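Local coordinates for toxin secretion ATP-binding protein (Vibrio parahaemolyticus RIMD 2210633, PDB 3B79) that probably drives ATP-powered export across the cell membrane and is represented here by its N-terminal peptidase C39-like domain, at residues K5-N10 against G78-V83; E26-G31 against E49-V54; I73-G78 against T118-L123. One frame throughout, in Å; residues are numbered along the deposited sequence. Where two conformers were deposited one is given.

All three contacts lie in one peptidase C39-like domain, a helical part set against an antiparallel sheet. Contact 1 brings the start of helix 7-18 onto strand 80-88. Contact 3 pairs strand 72-76, the next strand of that sheet, with strand 120-126, and its centre is about 9 Å from that of contact 1; the two share G78, and a backbone hydrogen bond joins L74 to C82. Contact 2 holds helix 25-29 to the end of helix 44-51, its centre about 16 Å from that of contact 1 and about 20 Å from that of contact 3, and comes between the two segments of contact 1 along the chain. L9 packs on L28 and V29, which joins helix 7-18 to helix 25-29.

Contact 1: K5-N10 against G78-V83; sequences KDPLLN and GGDSCV
The contact between P7 and S81 is a small one of a helix N-terminus with a strand, where the first turn of helix 7-18 meets the start of strand 80-88. The proline ring lies against the strand, its CB 3.4 Å from both S81 OG and D80 OD1, and L8 follows beside it with CD2 3.6 Å from S81 CB. S81 carries its hydroxyl between the backbone N and the carbonyl carbon (chi1 71°), and that puts OG 2.9 Å from P7 O, although the angle is too poor for a hydrogen bond. Both of these oxygens instead bond to the hydroxyl of S11, one turn further along the helix. A water adds a second link, lying 2.7 Å from P7 O and 2.9 Å from S81 O.

The helix end itself is capped by D6. L9 N donates to D6 OD1 over 3.1 Å, a nearly straight bond (172°) that arrives from above the carboxylate plane, while OD2 is taken by the backbone N of L39. The capping aspartate is thus gripped at both oxygens and its rotation is fixed.

In active papain-like peptidases, the wider clan of the C39 family, the start of the first helix faces a sheet strand in this way, bringing a cysteine and a histidine together. K5-N10 has no cysteine and G78-V83 no histidine, consistent with a C39-like domain that keeps the fold without that pair.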
ATOM      1  N   LYS A   5       1.297 -12.969  -4.489  0.50 23.83           N
ATOM      2  CA  LYS A   5       2.097 -12.447  -5.616  0.50 22.06           C
ATOM      3  C   LYS A   5       1.678 -11.055  -6.089  0.50 19.79           C
ATOM      4  O   LYS A   5       2.400 -10.408  -6.848  0.50 19.28           O
ATOM      5  CB  LYS A   5       2.054 -13.376  -6.820  0.50 23.64           C
ATOM      6  CG  LYS A   5       0.822 -14.231  -6.865  0.50 24.90           C
ATOM      7  CD  LYS A   5       1.173 -15.662  -6.415  0.50 26.47           C
ATOM      8  CE  LYS A   5      -0.072 -16.536  -6.244  0.50 26.60           C
ATOM      9  NZ  LYS A   5      -1.195 -16.121  -7.162  0.50 24.07           N
ATOM     10  N   ASP A   6       0.517 -10.601  -5.640  1.00 16.29           N
ATOM     11  CA  ASP A   6      -0.040  -9.336  -6.105  1.00 15.70           C
ATOM     12  C   ASP A   6       0.393  -8.259  -5.078  1.00 14.43           C
ATOM     13  O   ASP A   6      -0.122  -8.240  -3.960  1.00 13.70           O
ATOM     14  CB  ASP A   6      -1.550  -9.507  -6.164  1.00 14.82           C
ATOM     15  CG  ASP A   6      -2.253  -8.235  -6.606  1.00 15.70           C
ATOM     16  OD1 ASP A   6      -1.684  -7.136  -6.472  1.00 16.89           O
ATOM     17  OD2 ASP A   6      -3.388  -8.340  -7.062  1.00 17.41           O
ATOM     18  N   PRO A   7       1.321  -7.366  -5.442  1.00 14.44           N
ATOM     19  CA  PRO A   7       1.806  -6.416  -4.427  1.00 14.29           C
ATOM     20  C   PRO A   7       0.727  -5.443  -3.925  1.00 12.93           C
ATOM     21  O   PRO A   7       0.725  -5.130  -2.741  1.00 12.03           O
ATOM     22  CB  PRO A   7       2.904  -5.623  -5.160  1.00 17.12           C
ATOM     23  CG  PRO A   7       3.030  -6.168  -6.481  1.00 17.27           C
ATOM     24  CD  PRO A   7       2.017  -7.240  -6.738  1.00 15.73           C
ATOM     25  N   LEU A   8      -0.144  -4.928  -4.798  1.00 11.88           N
ATOM     26  CA  LEU A   8      -1.164  -3.992  -4.369  1.00 11.89           C
ATOM     27  C   LEU A   8      -2.173  -4.680  -3.475  1.00 10.99           C
ATOM     28  O   LEU A   8      -2.652  -4.083  -2.502  1.00 11.68           O
ATOM     29  CB  LEU A   8      -1.869  -3.330  -5.561  1.00 13.84           C
ATOM     30  CG  LEU A   8      -1.266  -2.078  -6.175  1.00 16.96           C
ATOM     31  CD1 LEU A   8      -2.137  -1.729  -7.331  1.00 20.03           C
ATOM     32  CD2 LEU A   8      -1.147  -0.917  -5.191  1.00 16.01           C
ATOM     33  N   LEU A   9      -2.535  -5.914  -3.800  1.00 11.79           N
ATOM     34  CA  LEU A   9      -3.448  -6.674  -2.958  1.00 11.32           C
ATOM     35  C   LEU A   9      -2.797  -6.929  -1.592  1.00 11.28           C
ATOM     36  O   LEU A   9      -3.458  -6.787  -0.548  1.00 11.86           O
ATOM     37  CB  LEU A   9      -3.842  -8.004  -3.644  1.00 12.80           C
ATOM     38  CG  LEU A   9      -4.868  -8.856  -2.860  1.00 14.25           C
ATOM     39  CD1 LEU A   9      -6.143  -8.092  -2.530  1.00 16.00           C
ATOM     40  CD2 LEU A   9      -5.208 -10.121  -3.697  1.00 16.04           C
ATOM     41  N   ASN A  10      -1.504  -7.281  -1.575  1.00 10.75           N
ATOM     42  CA  ASN A  10      -0.833  -7.472  -0.292  1.00 10.71           C
ATOM     43  C   ASN A  10      -0.908  -6.188   0.539  1.00  9.62           C
ATOM     44  O   ASN A  10      -1.184  -6.210   1.755  1.00 10.71           O
ATOM     45  CB  ASN A  10       0.637  -7.877  -0.520  1.00 11.44           C
ATOM     46  CG  ASN A  10       1.327  -8.315   0.765  1.00 11.91           C
ATOM     47  OD1 ASN A  10       2.076  -7.525   1.433  1.00 14.79           O
ATOM     48  ND2 ASN A  10       1.030  -9.517   1.174  1.00 12.86           N
ATOM     49  N   GLY A  78       7.934  -0.179 -11.726  1.00 19.16           N
ATOM     50  CA  GLY A  78       7.840  -1.542 -12.238  1.00 20.21           C
ATOM     51  C   GLY A  78       6.586  -2.304 -11.827  1.00 19.20           C
ATOM     52  O   GLY A  78       6.637  -3.548 -11.750  1.00 22.89           O
ATOM     53  N   GLY A  79       5.510  -1.587 -11.475  1.00 18.07           N
ATOM     54  CA  GLY A  79       4.251  -2.236 -11.084  1.00 18.13           C
ATOM     55  C   GLY A  79       4.273  -2.773  -9.663  1.00 17.73           C
ATOM     56  O   GLY A  79       3.450  -3.603  -9.319  1.00 19.87           O
ATOM     57  N   ASP A  80       5.213  -2.320  -8.840  0.50 16.54           N
ATOM     58  CA  ASP A  80       5.311  -2.793  -7.468  0.50 14.68           C
ATOM     59  C   ASP A  80       4.632  -1.788  -6.533  0.50 13.49           C
ATOM     60  O   ASP A  80       4.277  -0.664  -6.941  0.50 13.60           O
ATOM     61  CB  ASP A  80       6.780  -3.009  -7.093  0.50 15.33           C
ATOM     62  CG  ASP A  80       6.965  -3.777  -5.802  0.50 15.23           C
ATOM     63  OD1 ASP A  80       6.085  -4.577  -5.337  0.50 13.34           O
ATOM     64  OD2 ASP A  80       8.087  -3.607  -5.242  0.50 20.59           O
ATOM     65  N   SER A  81       4.467  -2.185  -5.278  1.00 12.38           N
ATOM     66  CA  SER A  81       3.833  -1.318  -4.267  1.00 12.66           C
ATOM     67  C   SER A  81       4.286  -1.788  -2.905  1.00 12.35           C
ATOM     68  O   SER A  81       4.705  -2.948  -2.732  1.00 13.24           O
ATOM     69  CB  SER A  81       2.308  -1.392  -4.334  1.00 15.06           C
ATOM     70  OG  SER A  81       1.856  -2.652  -3.857  1.00 20.06           O
ATOM     71  N   CYS A  82       4.138  -0.909  -1.941  1.00 10.62           N
ATOM     72  CA  CYS A  82       4.338  -1.311  -0.556  1.00 10.66           C
ATOM     73  C   CYS A  82       3.472  -0.460   0.356  1.00 10.10           C
ATOM     74  O   CYS A  82       2.898   0.551  -0.071  1.00 11.57           O
ATOM     75  CB  CYS A  82       5.807  -1.238  -0.103  1.00 12.15           C
ATOM     76  SG  CYS A  82       6.488   0.449  -0.027  1.00 12.90           S
ATOM     77  N   VAL A  83       3.348  -0.892   1.607  1.00  9.38           N
ATOM     78  CA  VAL A  83       2.763  -0.038   2.619  1.00  8.79           C
ATOM     79  C   VAL A  83       3.888   0.826   3.191  1.00  9.90           C
ATOM     80  O   VAL A  83       4.976   0.310   3.482  1.00 10.60           O
ATOM     81  CB  VAL A  83       2.133  -0.847   3.774  1.00  9.53           C
ATOM     82  CG1 VAL A  83       1.463   0.049   4.796  1.00 11.07           C
ATOM     83  CG2 VAL A  83       1.111  -1.831   3.186  1.00 11.71           C
TER
HETATM   84  O   HOH W   1       3.310  -5.285  -1.842  1.00 19.11           O

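Contact 2: E26-G31 against E49-V54; sequences EALVNG and ERAGLV
A27 meets R50 through its backbone: the carbonyl oxygen of A27 lies 3.6 Å from R50 CD and about as far from CB, so the arginine's aliphatic part runs past the last turn of helix 25-29. At L28 the contact splits in two. Its side chain reaches A51, with CD2 only 3.5 Å from A51 CB, tighter than usual carbon contact. Its carbonyl O comes 3.4 Å from R50 CD and is buried there with no hydrogen-bonding partner. N30 then supplies the polar part of the contact, again by its backbone. R50 is extended from CG to NE (chi3 168°), which puts NE within bonding distance of the carbonyl of N30. R50 NE donates to N30 O over 2.7 Å at 156°, with the oxygen in the guanidinium plane, and R50 NH2 adds a weak bond of 3.1 Å to N30 O. The third nitrogen, NH1, turns back to R46 O on its own helix, so the flat group is held from two sides of the contact. G31 lies loosely near NH2.

Helix 44-51 stops at G52 in a Schellman motif and leads straight into strand 53-59, the edge strand beside 120-126, where V54 pairs with K125 by backbone hydrogen bonding. Helix 7-18 lies against both parts: L12 touches L28 and L53.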
ATOM      1  N   GLU A  26     -10.057 -12.842  -1.494  0.60 31.44           N
ATOM      2  CA  GLU A  26     -11.161 -13.166  -2.428  0.60 31.86           C
ATOM      3  C   GLU A  26     -12.249 -12.096  -2.495  0.60 30.44           C
ATOM      4  O   GLU A  26     -12.581 -11.603  -3.583  0.60 30.59           O
ATOM      5  CB  GLU A  26     -11.812 -14.544  -2.121  0.60 32.24           C
ATOM      6  CG  GLU A  26     -11.475 -15.687  -3.111  0.60 34.00           C
ATOM      7  CD  GLU A  26     -12.167 -17.021  -2.766  0.60 34.97           C
ATOM      8  OE1 GLU A  26     -13.365 -17.004  -2.381  0.60 38.34           O
ATOM      9  OE2 GLU A  26     -11.515 -18.094  -2.888  0.60 38.75           O
ATOM     10  N   ALA A  27     -12.795 -11.728  -1.336  1.00 29.01           N
ATOM     11  CA  ALA A  27     -13.797 -10.669  -1.251  1.00 27.10           C
ATOM     12  C   ALA A  27     -13.279  -9.385  -1.885  1.00 24.65           C
ATOM     13  O   ALA A  27     -14.037  -8.654  -2.554  1.00 24.71           O
ATOM     14  CB  ALA A  27     -14.206 -10.416   0.211  1.00 27.61           C
ATOM     15  N   LEU A  28     -11.992  -9.109  -1.697  1.00 21.74           N
ATOM     16  CA  LEU A  28     -11.481  -7.806  -2.142  1.00 21.20           C
ATOM     17  C   LEU A  28     -11.381  -7.680  -3.644  1.00 20.91           C
ATOM     18  O   LEU A  28     -11.412  -6.569  -4.192  1.00 21.78           O
ATOM     19  CB  LEU A  28     -10.106  -7.507  -1.571  1.00 20.17           C
ATOM     20  CG  LEU A  28     -10.093  -7.537  -0.054  1.00 23.23           C
ATOM     21  CD1 LEU A  28      -8.806  -6.901   0.446  1.00 24.10           C
ATOM     22  CD2 LEU A  28     -11.307  -6.892   0.554  1.00 26.11           C
ATOM     23  N   VAL A  29     -11.220  -8.804  -4.331  1.00 19.37           N
ATOM     24  CA  VAL A  29     -11.140  -8.735  -5.803  1.00 22.12           C
ATOM     25  C   VAL A  29     -12.429  -9.186  -6.491  1.00 22.30           C
ATOM     26  O   VAL A  29     -12.493  -9.197  -7.721  1.00 22.69           O
ATOM     27  CB  VAL A  29      -9.916  -9.494  -6.351  1.00 21.59           C
ATOM     28  CG1 VAL A  29      -8.605  -8.905  -5.807  1.00 23.58           C
ATOM     29  CG2 VAL A  29     -10.042 -10.990  -6.028  1.00 25.10           C
ATOM     30  N   ASN A  30     -13.456  -9.551  -5.715  1.00 23.45           N
ATOM     31  CA  ASN A  30     -14.688 -10.126  -6.299  1.00 25.19           C
ATOM     32  C   ASN A  30     -15.371  -9.203  -7.283  1.00 25.13           C
ATOM     33  O   ASN A  30     -15.735  -8.085  -6.938  1.00 25.35           O
ATOM     34  CB  ASN A  30     -15.691 -10.500  -5.188  1.00 26.40           C
ATOM     35  CG  ASN A  30     -16.863 -11.358  -5.714  1.00 29.89           C
ATOM     36  OD1 ASN A  30     -17.998 -11.214  -5.280  1.00 37.29           O
ATOM     37  ND2 ASN A  30     -16.565 -12.242  -6.636  1.00 31.72           N
ATOM     38  N   GLY A  31     -15.591  -9.700  -8.497  1.00 25.75           N
ATOM     39  CA  GLY A  31     -16.254  -8.913  -9.533  1.00 26.27           C
ATOM     40  C   GLY A  31     -15.394  -7.847 -10.213  1.00 26.32           C
ATOM     41  O   GLY A  31     -15.923  -7.023 -10.978  1.00 28.18           O
ATOM     42  N   GLU A  49     -13.137  -0.415  -1.371  0.50 12.82           N
ATOM     43  CA  GLU A  49     -14.553  -0.344  -1.009  0.50 13.42           C
ATOM     44  C   GLU A  49     -15.035  -1.698  -0.514  0.50 14.19           C
ATOM     45  O   GLU A  49     -15.727  -1.785   0.495  0.50 15.33           O
ATOM     46  CB  GLU A  49     -15.403   0.116  -2.199  0.50 13.89           C
ATOM     47  CG  GLU A  49     -16.872   0.454  -1.803  0.50 11.90           C
ATOM     48  CD  GLU A  49     -17.818  -0.772  -1.766  0.50 16.44           C
ATOM     49  OE1 GLU A  49     -17.533  -1.787  -2.431  0.50 17.50           O
ATOM     50  OE2 GLU A  49     -18.871  -0.718  -1.064  0.50 20.55           O
ATOM     51  N   ARG A  50     -14.630  -2.758  -1.201  1.00 14.79           N
ATOM     52  CA  ARG A  50     -15.068  -4.117  -0.819  1.00 15.91           C
ATOM     53  C   ARG A  50     -14.518  -4.521   0.531  1.00 16.85           C
ATOM     54  O   ARG A  50     -15.054  -5.425   1.181  1.00 19.40           O
ATOM     55  CB  ARG A  50     -14.611  -5.120  -1.875  1.00 17.14           C
ATOM     56  CG  ARG A  50     -15.444  -5.027  -3.145  1.00 18.24           C
ATOM     57  CD  ARG A  50     -14.662  -5.577  -4.326  1.00 20.98           C
ATOM     58  NE  ARG A  50     -15.506  -5.785  -5.514  1.00 21.77           N
ATOM     59  CZ  ARG A  50     -16.101  -4.833  -6.258  1.00 25.60           C
ATOM     60  NH1 ARG A  50     -15.966  -3.533  -5.999  1.00 25.12           N
ATOM     61  NH2 ARG A  50     -16.856  -5.190  -7.287  1.00 26.37           N
ATOM     62  N   ALA A  51     -13.419  -3.888   0.942  1.00 15.79           N
ATOM     63  CA  ALA A  51     -12.840  -4.124   2.272  1.00 16.77           C
ATOM     64  C   ALA A  51     -13.498  -3.291   3.400  1.00 16.23           C
ATOM     65  O   ALA A  51     -13.262  -3.581   4.578  1.00 18.88           O
ATOM     66  CB  ALA A  51     -11.355  -3.821   2.228  1.00 16.62           C
ATOM     67  N   GLY A  52     -14.285  -2.265   3.070  1.00 15.22           N
ATOM     68  CA  GLY A  52     -14.841  -1.317   4.036  1.00 15.12           C
ATOM     69  C   GLY A  52     -13.921  -0.146   4.210  1.00 13.98           C
ATOM     70  O   GLY A  52     -14.041   0.569   5.223  1.00 15.71           O
ATOM     71  N   LEU A  53     -13.055   0.103   3.212  1.00 13.10           N
ATOM     72  CA  LEU A  53     -12.111   1.226   3.224  1.00 13.14           C
ATOM     73  C   LEU A  53     -12.416   2.196   2.078  1.00 12.98           C
ATOM     74  O   LEU A  53     -13.184   1.871   1.187  1.00 14.56           O
ATOM     75  CB  LEU A  53     -10.660   0.706   3.065  1.00 13.64           C
ATOM     76  CG  LEU A  53     -10.148  -0.239   4.177  1.00 13.83           C
ATOM     77  CD1 LEU A  53      -8.875  -0.899   3.715  1.00 16.54           C
ATOM     78  CD2 LEU A  53      -9.986   0.518   5.486  1.00 16.63           C
ATOM     79  N   VAL A  54     -11.783   3.347   2.114  1.00 13.02           N
ATOM     80  CA  VAL A  54     -11.794   4.292   1.018  1.00 13.40           C
ATOM     81  C   VAL A  54     -10.345   4.531   0.650  1.00 12.71           C
ATOM     82  O   VAL A  54      -9.512   4.825   1.544  1.00 13.23           O
ATOM     83  CB  VAL A  54     -12.372   5.632   1.429  1.00 14.35           C
ATOM     84  CG1 VAL A  54     -12.415   6.578   0.181  1.00 16.95           C
ATOM     85  CG2 VAL A  54     -13.741   5.461   2.043  1.00 17.39           C
TER

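Contact 3: I73-G78 against T118-L123; sequences ILVLKG and TGRYFL
T118 and V75 are brought together by the threonine's first torsion: with chi1 at 62°, OG1 sits between the backbone N and the carbonyl carbon and points at V75 O. Two bonds then grip that oxygen. T118 N donates to V75 O over 3.1 Å in the carbonyl plane, and T118 OG1 donates to V75 O over 2.8 Å from 52° above it. The same hydroxyl oxygen accepts from R120 N at 3.1 Å, which makes an ST turn around G119, where the chain turns a corner. The R120 guanidinium lies over this turn; T118 OG1 lies 3.7 Å above its plane, over the centre of one face.

V75 holds CG1 anti to its backbone N and CG2 beside that N. CG1 comes near R120 NH2, while CG2 meets the edge of the F122 ring, 4.0 Å from CE2. From V75 back to I73 the backbones pair as antiparallel strands, 159° apart in direction. V75 N donates to R120 O over 3.0 Å. Further on, I73 and F122 form a hydrogen-bonded pair, closed by F122 N to I73 O at 2.7 Å and I73 N to F122 O at 3.1 Å, with their CB atoms in contact on one face of the sheet. L74 and Y121, the non-hydrogen-bonded pair, meet on the other face, where L74 CD2 touches Y121 CB.

Both strands are interior to the sheet. Strand 120-126 has 53-59 as its other neighbour, with F122 on A55 and E57; strand 72-76 has 80-88, whose C82 and L84 touch L74. On the L74 face helix 110-116 covers the sheet through L113, and K77 NZ hydrogen-bonds to E115 O near its C-terminal end.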
ATOM      1  N   ILE A  73      -0.441   3.479   0.931  1.00  9.46           N
ATOM      2  CA  ILE A  73       0.073   2.523  -0.033  1.00  8.66           C
ATOM      3  C   ILE A  73       0.872   3.265  -1.102  1.00  8.51           C
ATOM      4  O   ILE A  73       0.309   4.143  -1.775  1.00 10.03           O
ATOM      5  CB  ILE A  73      -1.066   1.702  -0.662  1.00  9.05           C
ATOM      6  CG1 ILE A  73      -1.828   0.918   0.416  1.00  9.85           C
ATOM      7  CG2 ILE A  73      -0.506   0.819  -1.787  1.00 11.78           C
ATOM      8  CD1 ILE A  73      -3.046   0.129  -0.084  1.00 11.40           C
ATOM      9  N   LEU A  74       2.160   2.959  -1.224  1.00  8.99           N
ATOM     10  CA  LEU A  74       2.992   3.654  -2.202  1.00  9.79           C
ATOM     11  C   LEU A  74       3.009   2.880  -3.501  1.00 10.02           C
ATOM     12  O   LEU A  74       3.158   1.647  -3.508  1.00 11.59           O
ATOM     13  CB  LEU A  74       4.417   3.752  -1.700  1.00 10.33           C
ATOM     14  CG  LEU A  74       4.642   4.421  -0.337  1.00 10.40           C
ATOM     15  CD1 LEU A  74       6.103   4.483  -0.010  1.00 11.95           C
ATOM     16  CD2 LEU A  74       3.971   5.782  -0.258  1.00 11.52           C
ATOM     17  N   VAL A  75       2.908   3.607  -4.619  1.00 10.53           N
ATOM     18  CA  VAL A  75       3.136   2.988  -5.921  1.00 11.17           C
ATOM     19  C   VAL A  75       4.610   3.098  -6.245  1.00 10.91           C
ATOM     20  O   VAL A  75       5.214   4.181  -6.218  1.00 11.54           O
ATOM     21  CB  VAL A  75       2.308   3.726  -6.991  1.00 12.05           C
ATOM     22  CG1 VAL A  75       2.596   3.130  -8.365  1.00 13.36           C
ATOM     23  CG2 VAL A  75       0.804   3.660  -6.665  1.00 12.86           C
ATOM     24  N   LEU A  76       5.218   1.944  -6.529  1.00 10.97           N
ATOM     25  CA  LEU A  76       6.677   1.849  -6.753  1.00 12.30           C
ATOM     26  C   LEU A  76       6.910   1.518  -8.245  1.00 13.81           C
ATOM     27  O   LEU A  76       6.012   1.071  -8.948  1.00 15.25           O
ATOM     28  CB  LEU A  76       7.281   0.740  -5.880  1.00 12.32           C
ATOM     29  CG  LEU A  76       7.044   0.931  -4.370  1.00 11.49           C
ATOM     30  CD1 LEU A  76       7.640  -0.273  -3.642  1.00 13.86           C
ATOM     31  CD2 LEU A  76       7.633   2.223  -3.831  1.00 12.49           C
ATOM     32  N   LYS A  77       8.127   1.761  -8.695  1.00 14.11           N
ATOM     33  CA  LYS A  77       8.492   1.511 -10.100  1.00 16.05           C
ATOM     34  C   LYS A  77       8.269   0.047 -10.457  1.00 17.80           C
ATOM     35  O   LYS A  77       8.390  -0.841  -9.622  1.00 18.16           O
ATOM     36  CB  LYS A  77       9.967   1.867 -10.319  1.00 17.44           C
ATOM     37  CG  LYS A  77      10.261   3.355 -10.239  1.00 18.54           C
ATOM     38  CD  LYS A  77      11.770   3.583 -10.358  1.00 20.54           C
ATOM     39  CE  LYS A  77      12.055   5.089 -10.293  1.00 23.92           C
ATOM     40  NZ  LYS A  77      13.549   5.335 -10.213  1.00 25.61           N
ATOM     41  N   GLY A  78       7.934  -0.179 -11.726  1.00 19.16           N
ATOM     42  CA  GLY A  78       7.840  -1.542 -12.238  1.00 20.21           C
ATOM     43  C   GLY A  78       6.586  -2.304 -11.827  1.00 19.20           C
ATOM     44  O   GLY A  78       6.637  -3.548 -11.750  1.00 22.89           O
ATOM     45  N   THR A 118       7.392   6.233  -7.034  1.00 12.01           N
ATOM     46  CA  THR A 118       7.006   6.903  -8.280  1.00 13.09           C
ATOM     47  C   THR A 118       6.517   8.323  -8.092  1.00 12.84           C
ATOM     48  O   THR A 118       6.363   9.044  -9.088  1.00 15.10           O
ATOM     49  CB  THR A 118       5.833   6.159  -8.944  1.00 13.71           C
ATOM     50  OG1 THR A 118       4.686   6.197  -8.069  1.00 13.34           O
ATOM     51  CG2 THR A 118       6.215   4.735  -9.323  1.00 16.03           C
ATOM     52  N   GLY A 119       6.192   8.734  -6.865  1.00 11.42           N
ATOM     53  CA  GLY A 119       5.526  10.018  -6.663  1.00 11.29           C
ATOM     54  C   GLY A 119       4.026   9.905  -6.479  1.00 10.02           C
ATOM     55  O   GLY A 119       3.354  10.919  -6.266  1.00 11.02           O
ATOM     56  N   ARG A 120       3.479   8.693  -6.621  1.00 10.12           N
ATOM     57  CA  ARG A 120       2.038   8.459  -6.476  1.00 10.05           C
ATOM     58  C   ARG A 120       1.784   7.533  -5.293  1.00  9.68           C
ATOM     59  O   ARG A 120       2.505   6.533  -5.113  1.00 10.13           O
ATOM     60  CB  ARG A 120       1.479   7.823  -7.747  1.00 10.69           C
ATOM     61  CG  ARG A 120       1.627   8.730  -8.966  1.00 12.12           C
ATOM     62  CD  ARG A 120       1.078   8.086 -10.255  1.00 14.40           C
ATOM     63  NE  ARG A 120       1.737   6.847 -10.684  1.00 17.09           N
ATOM     64  CZ  ARG A 120       2.924   6.682 -11.263  1.00 22.04           C
ATOM     65  NH1 ARG A 120       3.758   7.716 -11.526  1.00 23.62           N
ATOM     66  NH2 ARG A 120       3.254   5.416 -11.589  1.00 21.68           N
ATOM     67  N   TYR A 121       0.762   7.836  -4.495  1.00  9.33           N
ATOM     68  CA  TYR A 121       0.421   6.979  -3.349  1.00 10.05           C
ATOM     69  C   TYR A 121      -1.090   6.976  -3.165  1.00  9.08           C
ATOM     70  O   TYR A 121      -1.783   7.823  -3.739  1.00 10.40           O
ATOM     71  CB  TYR A 121       1.134   7.491  -2.060  1.00 10.52           C
ATOM     72  CG  TYR A 121       0.499   8.764  -1.525  1.00  9.99           C
ATOM     73  CD1 TYR A 121      -0.429   8.697  -0.494  1.00 10.89           C
ATOM     74  CD2 TYR A 121       0.835  10.032  -2.062  1.00 11.44           C
ATOM     75  CE1 TYR A 121      -1.052   9.875  -0.055  1.00 12.41           C
ATOM     76  CE2 TYR A 121       0.219  11.186  -1.609  1.00 12.61           C
ATOM     77  CZ  TYR A 121      -0.702  11.080  -0.620  1.00 12.31           C
ATOM     78  OH  TYR A 121      -1.333  12.228  -0.186  1.00 15.74           O
ATOM     79  N   PHE A 122      -1.596   6.029  -2.369  1.00  8.65           N
ATOM     80  CA  PHE A 122      -3.002   6.010  -1.961  1.00  9.48           C
ATOM     81  C   PHE A 122      -3.129   6.351  -0.513  1.00  9.14           C
ATOM     82  O   PHE A 122      -2.471   5.745   0.366  1.00  9.73           O
ATOM     83  CB  PHE A 122      -3.667   4.659  -2.204  1.00  9.98           C
ATOM     84  CG  PHE A 122      -3.866   4.372  -3.664  1.00  9.88           C
ATOM     85  CD1 PHE A 122      -5.132   4.570  -4.227  1.00 10.24           C
ATOM     86  CD2 PHE A 122      -2.837   3.872  -4.474  1.00 12.39           C
ATOM     87  CE1 PHE A 122      -5.346   4.316  -5.569  1.00 11.43           C
ATOM     88  CE2 PHE A 122      -3.084   3.612  -5.837  1.00 12.69           C
ATOM     89  CZ  PHE A 122      -4.333   3.851  -6.355  1.00 12.10           C
ATOM     90  N   LEU A 123      -4.012   7.320  -0.261  0.50  9.20           N
ATOM     91  CA  LEU A 123      -4.529   7.635   1.070  0.50 10.14           C
ATOM     92  C   LEU A 123      -5.660   6.676   1.393  0.50 10.59           C
ATOM     93  O   LEU A 123      -6.637   6.633   0.634  0.50 11.19           O
ATOM     94  CB  LEU A 123      -5.125   9.055   1.054  0.50 11.18           C
ATOM     95  CG  LEU A 123      -5.991   9.419   2.274  0.50 12.76           C
ATOM     96  CD1 LEU A 123      -5.167   9.498   3.565  0.50 12.43           C
ATOM     97  CD2 LEU A 123      -6.751  10.723   2.084  0.50 14.03           C
TER